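Local coordinates for protein brefeldin A esterase (Bacillus subtilis, PDB 1JKM) that probably hydrolyses the lactone ester of brefeldin A as a serine hydrolase of the alpha/beta hydrolase family, related to mammalian hormone-sensitive lipase, at residues T82-I87 / T96-R101; W174-R179 / R209-A214. All coordinates share one frame; numbering follows the deposited sequence.

Contact 1 of 2, residues T82-I87 / T96-R101; sequences TSTETI and TLHVFR
Thr82 approaches the Phe100 ring obliquely with its methyl CG2, 3.6 Å from CD2. With OG1 set between the backbone N and the carbonyl carbon (chi1 49°), CG2 stands beside the backbone N and meets the ring. Thr84 and His98 form the next pair on the face of the sheet that holds Thr82 and Phe100. They lie side by side and point the same way, with Thr84 CG2 4.0 Å from His98 CD2. Thr96 CG2 sits over one face of that imidazole, offset toward its rim.

The opposite face of the sheet carries Ser83, Glu85, Leu97 and Val99. Ser83 OG comes to 3.4 Å from Val99 CB. A water joins Ser83 OG to Val99 O, which also accepts Ser83 N. The Glu85 carboxylate leads away from Leu97, although the two CB atoms are 4.3 Å apart.

Ser83 with Val99 and Glu85 with Leu97 are the hydrogen-bonded pairs. The bond from Leu97 N to Glu85 O is nearly straight, at 173°. Phe100 packs on helix 128-139, while Leu97 packs on helix 163-177. The arrangement is an antiparallel beta hairpin. Its strands 80-88 and 94-102 begin the mixed eight-stranded sheet of this alpha/beta hydrolase fold.

Contact 2 of 2, residues W174-R179 / R209-A214; sequences WVDEHR and RGRLDA
The Arg211 guanidinium meets the Asp176 carboxylate edge-on, with Asp176 OD2 in its plane and the two planes 52° apart. Glu177 CG and OE2 also lie at its edge. Ala214 O lies at the edge of the second guanidinium, that of Arg179, and takes a weak, bent hydrogen bond of 2.9 Å from Arg179 NH2. Together Asp176, Glu177, Arg179 and Arg211 form a salt-bridge network. It joins the end of helix 163-177 to the loop before strand 217-221 in the alpha/beta hydrolase fold.

Asp176 is the centre of the network. Its CG is anti to the backbone N (chi1 179°), which directs the carboxylate across to the loop. Arg211 NH2 bonds to the anti lone pair of Asp176 OD2 at 2.9 Å, with an N-H...O angle of 163°. Arg179 NE meets Asp176 OD1 at 2.7 Å, also on the anti side but somewhat out of the carboxylate plane. The two arginines thus grip different oxygens and would probably stabilise the charged carboxylate. The link from Glu177 OE2 to Arg211 NH1 is long. Ala214 CB packs against the same Asp176 carboxylate, 3.7 Å from CG.

Just past the helix end, the His178 ring lies over one face of the Trp174 indole, with ND1 over its centre.

Arg179 NH1 also forms a salt bridge with Asp216, the last residue before strand 217-221. A Schellman motif with Gly210 at C-prime ends helix 194-208. One water bridges Asp176 OD2, Arg211 NE and Asp213 OD2, though its contacts to the last two are unusually short and their exact geometry is doubtful; the two carboxylate oxygens stand 4.3 Å apart.

Contacts 1 and 2 lie in series along the chain, with centres about 17 Å apart. They meet at Trp174, whose indole reaches from the helix of contact 2 to the hairpin of contact 1. Ile87 CG2 lies 3.4 Å from Trp174 CD1. Leu97 CD1 is 3.6 Å from Trp174 CE3, and Glu85 CG is 4.0 Å from Trp174 CH2. One indole therefore touches both hairpin strands. Helix 163-177 carries this packing and also the acidic side chains that meet loop 209-214. The centres of the contacts lie about 20 and 21 Å from the centre of the chain. Both join framework elements. The family's nucleophile is expected at the turn after strand 184-192, outside both contacts.

Contact 1 of 2, residues T82-I87 / T96-R101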
# COMPACT_ATOMS: atom_id res chain seq x y z
N THR B 82 1.54 -29.36 -15.05
CA THR B 82 1.92 -29.86 -13.74
C THR B 82 2.04 -31.37 -13.83
O THR B 82 1.37 -32.04 -14.62
CB THR B 82 0.82 -29.50 -12.73
OG1 THR B 82 -0.39 -29.94 -13.38
CG2 THR B 82 0.71 -28.00 -12.48
N SER B 83 2.97 -31.93 -13.09
CA SER B 83 3.10 -33.39 -13.00
C SER B 83 3.66 -33.64 -11.62
O SER B 83 4.04 -32.64 -10.97
CB SER B 83 4.03 -33.89 -14.09
OG SER B 83 5.27 -33.20 -13.96
N THR B 84 3.61 -34.90 -11.16
CA THR B 84 4.16 -35.18 -9.84
C THR B 84 5.16 -36.33 -9.95
O THR B 84 5.12 -37.11 -10.91
CB THR B 84 3.11 -35.53 -8.79
OG1 THR B 84 2.49 -36.77 -9.14
CG2 THR B 84 2.00 -34.50 -8.68
N GLU B 85 6.12 -36.37 -9.03
CA GLU B 85 7.11 -37.43 -8.98
C GLU B 85 7.21 -37.84 -7.51
O GLU B 85 6.90 -37.03 -6.64
CB GLU B 85 8.48 -37.01 -9.47
CG GLU B 85 8.60 -36.56 -10.90
CD GLU B 85 8.82 -37.64 -11.93
OE1 GLU B 85 8.92 -38.84 -11.59
OE2 GLU B 85 8.89 -37.28 -13.13
N THR B 86 7.56 -39.10 -7.26
CA THR B 86 7.84 -39.49 -5.88
C THR B 86 9.27 -40.00 -5.80
O THR B 86 9.71 -40.67 -6.73
CB THR B 86 6.84 -40.58 -5.45
OG1 THR B 86 5.49 -40.09 -5.60
CG2 THR B 86 7.09 -41.02 -4.03
N ILE B 87 10.06 -39.54 -4.85
CA ILE B 87 11.36 -40.12 -4.55
C ILE B 87 11.37 -40.59 -3.10
O ILE B 87 10.46 -40.25 -2.33
CB ILE B 87 12.49 -39.08 -4.76
CG1 ILE B 87 12.39 -37.96 -3.74
CG2 ILE B 87 12.45 -38.55 -6.19
CD1 ILE B 87 13.43 -36.87 -3.79
N THR B 96 6.92 -36.35 -2.07
CA THR B 96 6.30 -35.91 -3.34
C THR B 96 7.01 -34.68 -3.88
O THR B 96 7.27 -33.74 -3.15
CB THR B 96 4.81 -35.58 -3.14
OG1 THR B 96 4.23 -36.70 -2.46
CG2 THR B 96 4.13 -35.34 -4.47
N LEU B 97 7.30 -34.69 -5.17
CA LEU B 97 7.73 -33.49 -5.89
C LEU B 97 6.61 -33.05 -6.82
O LEU B 97 6.08 -33.87 -7.57
CB LEU B 97 9.00 -33.74 -6.70
CG LEU B 97 10.23 -34.28 -5.98
CD1 LEU B 97 11.37 -34.42 -6.98
CD2 LEU B 97 10.67 -33.43 -4.81
N HIS B 98 6.28 -31.76 -6.75
CA HIS B 98 5.27 -31.20 -7.65
C HIS B 98 5.92 -30.33 -8.72
O HIS B 98 6.61 -29.37 -8.34
CB HIS B 98 4.32 -30.33 -6.84
CG HIS B 98 3.47 -31.01 -5.82
ND1 HIS B 98 3.83 -31.12 -4.50
CD2 HIS B 98 2.26 -31.61 -5.93
CE1 HIS B 98 2.90 -31.77 -3.83
NE2 HIS B 98 1.92 -32.07 -4.67
N VAL B 99 5.84 -30.71 -9.96
CA VAL B 99 6.55 -30.14 -11.09
C VAL B 99 5.65 -29.29 -11.97
O VAL B 99 4.58 -29.67 -12.45
CB VAL B 99 7.18 -31.24 -11.98
CG1 VAL B 99 7.94 -30.65 -13.16
CG2 VAL B 99 8.11 -32.13 -11.17
N PHE B 100 6.05 -28.05 -12.22
CA PHE B 100 5.33 -27.06 -12.99
C PHE B 100 6.18 -26.60 -14.17
O PHE B 100 7.37 -26.30 -13.99
CB PHE B 100 5.11 -25.81 -12.10
CG PHE B 100 4.34 -26.06 -10.84
CD1 PHE B 100 4.95 -26.58 -9.71
CD2 PHE B 100 2.99 -25.74 -10.79
CE1 PHE B 100 4.25 -26.80 -8.55
CE2 PHE B 100 2.27 -25.96 -9.62
CZ PHE B 100 2.89 -26.48 -8.51
N ARG B 101 5.64 -26.61 -15.38
CA ARG B 101 6.40 -26.02 -16.50
C ARG B 101 5.47 -25.33 -17.48
O ARG B 101 4.27 -25.63 -17.50
CB ARG B 101 7.22 -27.13 -17.15
CG ARG B 101 6.34 -28.29 -17.57
CD ARG B 101 7.06 -29.20 -18.58
NE ARG B 101 8.12 -29.93 -17.91
CZ ARG B 101 9.42 -29.79 -18.19
NH1 ARG B 101 9.84 -28.97 -19.14
NH2 ARG B 101 10.26 -30.54 -17.49
O HOH W 1 4.78 -30.57 -15.35

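Contact 2 of 2, residues W174-R179 / R209-A214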
# COMPACT_ATOMS: atom_id res chain seq x y z
N TRP B 174 18.33 -35.38 -6.33
CA TRP B 174 17.55 -36.02 -7.38
C TRP B 174 17.37 -35.18 -8.63
O TRP B 174 17.44 -35.62 -9.78
CB TRP B 174 16.18 -36.42 -6.80
CG TRP B 174 15.39 -37.27 -7.75
CD1 TRP B 174 15.41 -38.64 -7.83
CD2 TRP B 174 14.47 -36.81 -8.75
NE1 TRP B 174 14.55 -39.05 -8.83
CE2 TRP B 174 13.96 -37.94 -9.41
CE3 TRP B 174 14.04 -35.54 -9.15
CZ2 TRP B 174 13.04 -37.84 -10.44
CZ3 TRP B 174 13.12 -35.45 -10.18
CH2 TRP B 174 12.63 -36.60 -10.82
N VAL B 175 17.03 -33.90 -8.41
CA VAL B 175 16.82 -32.99 -9.54
C VAL B 175 18.12 -32.81 -10.30
O VAL B 175 18.11 -32.81 -11.52
CB VAL B 175 16.28 -31.62 -9.04
CG1 VAL B 175 16.16 -30.62 -10.17
CG2 VAL B 175 14.93 -31.79 -8.36
N ASP B 176 19.24 -32.66 -9.60
CA ASP B 176 20.55 -32.53 -10.20
C ASP B 176 20.88 -33.75 -11.07
O ASP B 176 21.20 -33.61 -12.25
CB ASP B 176 21.60 -32.42 -9.08
CG ASP B 176 22.99 -32.30 -9.70
OD1 ASP B 176 23.20 -31.41 -10.55
OD2 ASP B 176 23.86 -33.11 -9.34
N GLU B 177 20.55 -34.94 -10.55
CA GLU B 177 20.74 -36.16 -11.34
C GLU B 177 19.85 -36.17 -12.57
O GLU B 177 20.19 -36.84 -13.54
CB GLU B 177 20.53 -37.44 -10.55
CG GLU B 177 21.23 -37.53 -9.21
CD GLU B 177 20.49 -38.44 -8.23
OE1 GLU B 177 19.70 -39.30 -8.70
OE2 GLU B 177 20.69 -38.30 -7.00
N HIS B 178 18.69 -35.51 -12.53
CA HIS B 178 17.71 -35.57 -13.60
C HIS B 178 17.64 -34.29 -14.41
O HIS B 178 16.65 -34.05 -15.12
CB HIS B 178 16.32 -35.97 -13.04
CG HIS B 178 16.35 -37.36 -12.47
ND1 HIS B 178 16.81 -37.64 -11.20
CD2 HIS B 178 15.98 -38.54 -13.02
CE1 HIS B 178 16.72 -38.94 -10.99
NE2 HIS B 178 16.22 -39.51 -12.07
N ARG B 179 18.72 -33.50 -14.43
CA ARG B 179 18.76 -32.36 -15.35
C ARG B 179 18.35 -32.70 -16.78
O ARG B 179 17.45 -32.05 -17.34
CB ARG B 179 20.11 -31.65 -15.31
CG ARG B 179 20.41 -30.91 -14.01
CD ARG B 179 21.86 -30.48 -13.92
NE ARG B 179 22.24 -29.93 -12.64
CZ ARG B 179 22.50 -28.65 -12.36
NH1 ARG B 179 22.41 -27.77 -13.35
NH2 ARG B 179 22.85 -28.28 -11.13
N ARG B 209 28.74 -32.40 2.36
CA ARG B 209 28.70 -33.75 1.85
C ARG B 209 29.36 -33.83 0.48
O ARG B 209 29.20 -34.84 -0.19
CB ARG B 209 27.26 -34.26 1.82
CG ARG B 209 26.68 -34.22 3.23
CD ARG B 209 25.56 -35.23 3.43
NE ARG B 209 25.10 -35.19 4.83
CZ ARG B 209 23.82 -35.40 5.15
NH1 ARG B 209 22.90 -35.66 4.22
NH2 ARG B 209 23.48 -35.33 6.43
N GLY B 210 30.05 -32.79 0.03
CA GLY B 210 30.75 -32.81 -1.23
C GLY B 210 29.88 -32.71 -2.46
O GLY B 210 30.34 -33.13 -3.53
N ARG B 211 28.63 -32.20 -2.38
CA ARG B 211 27.86 -32.11 -3.62
C ARG B 211 27.33 -30.67 -3.81
O ARG B 211 26.30 -30.48 -4.44
CB ARG B 211 26.79 -33.16 -3.81
CG ARG B 211 27.38 -34.39 -4.56
CD ARG B 211 26.37 -35.39 -5.03
NE ARG B 211 25.52 -35.00 -6.15
CZ ARG B 211 24.47 -35.72 -6.53
NH1 ARG B 211 24.20 -36.85 -5.85
NH2 ARG B 211 23.69 -35.36 -7.55
N LEU B 212 28.22 -29.72 -3.54
CA LEU B 212 27.96 -28.31 -3.85
C LEU B 212 27.75 -28.07 -5.34
O LEU B 212 26.94 -27.20 -5.74
CB LEU B 212 29.05 -27.41 -3.32
CG LEU B 212 28.69 -26.15 -2.52
CD1 LEU B 212 29.80 -25.12 -2.55
CD2 LEU B 212 27.36 -25.56 -2.93
N ASP B 213 28.32 -28.88 -6.23
CA ASP B 213 28.06 -28.76 -7.66
C ASP B 213 26.63 -28.99 -8.10
O ASP B 213 26.27 -28.79 -9.27
CB ASP B 213 28.98 -29.76 -8.40
CG ASP B 213 28.62 -31.17 -7.97
OD1 ASP B 213 29.03 -31.53 -6.84
OD2 ASP B 213 27.95 -31.88 -8.74
N ALA B 214 25.74 -29.51 -7.26
CA ALA B 214 24.35 -29.73 -7.58
C ALA B 214 23.62 -28.36 -7.65
O ALA B 214 22.56 -28.36 -8.26
CB ALA B 214 23.69 -30.60 -6.51
O HOH W 2 25.36 -30.91 -11.49
O HOH W 3 26.05 -33.11 -7.73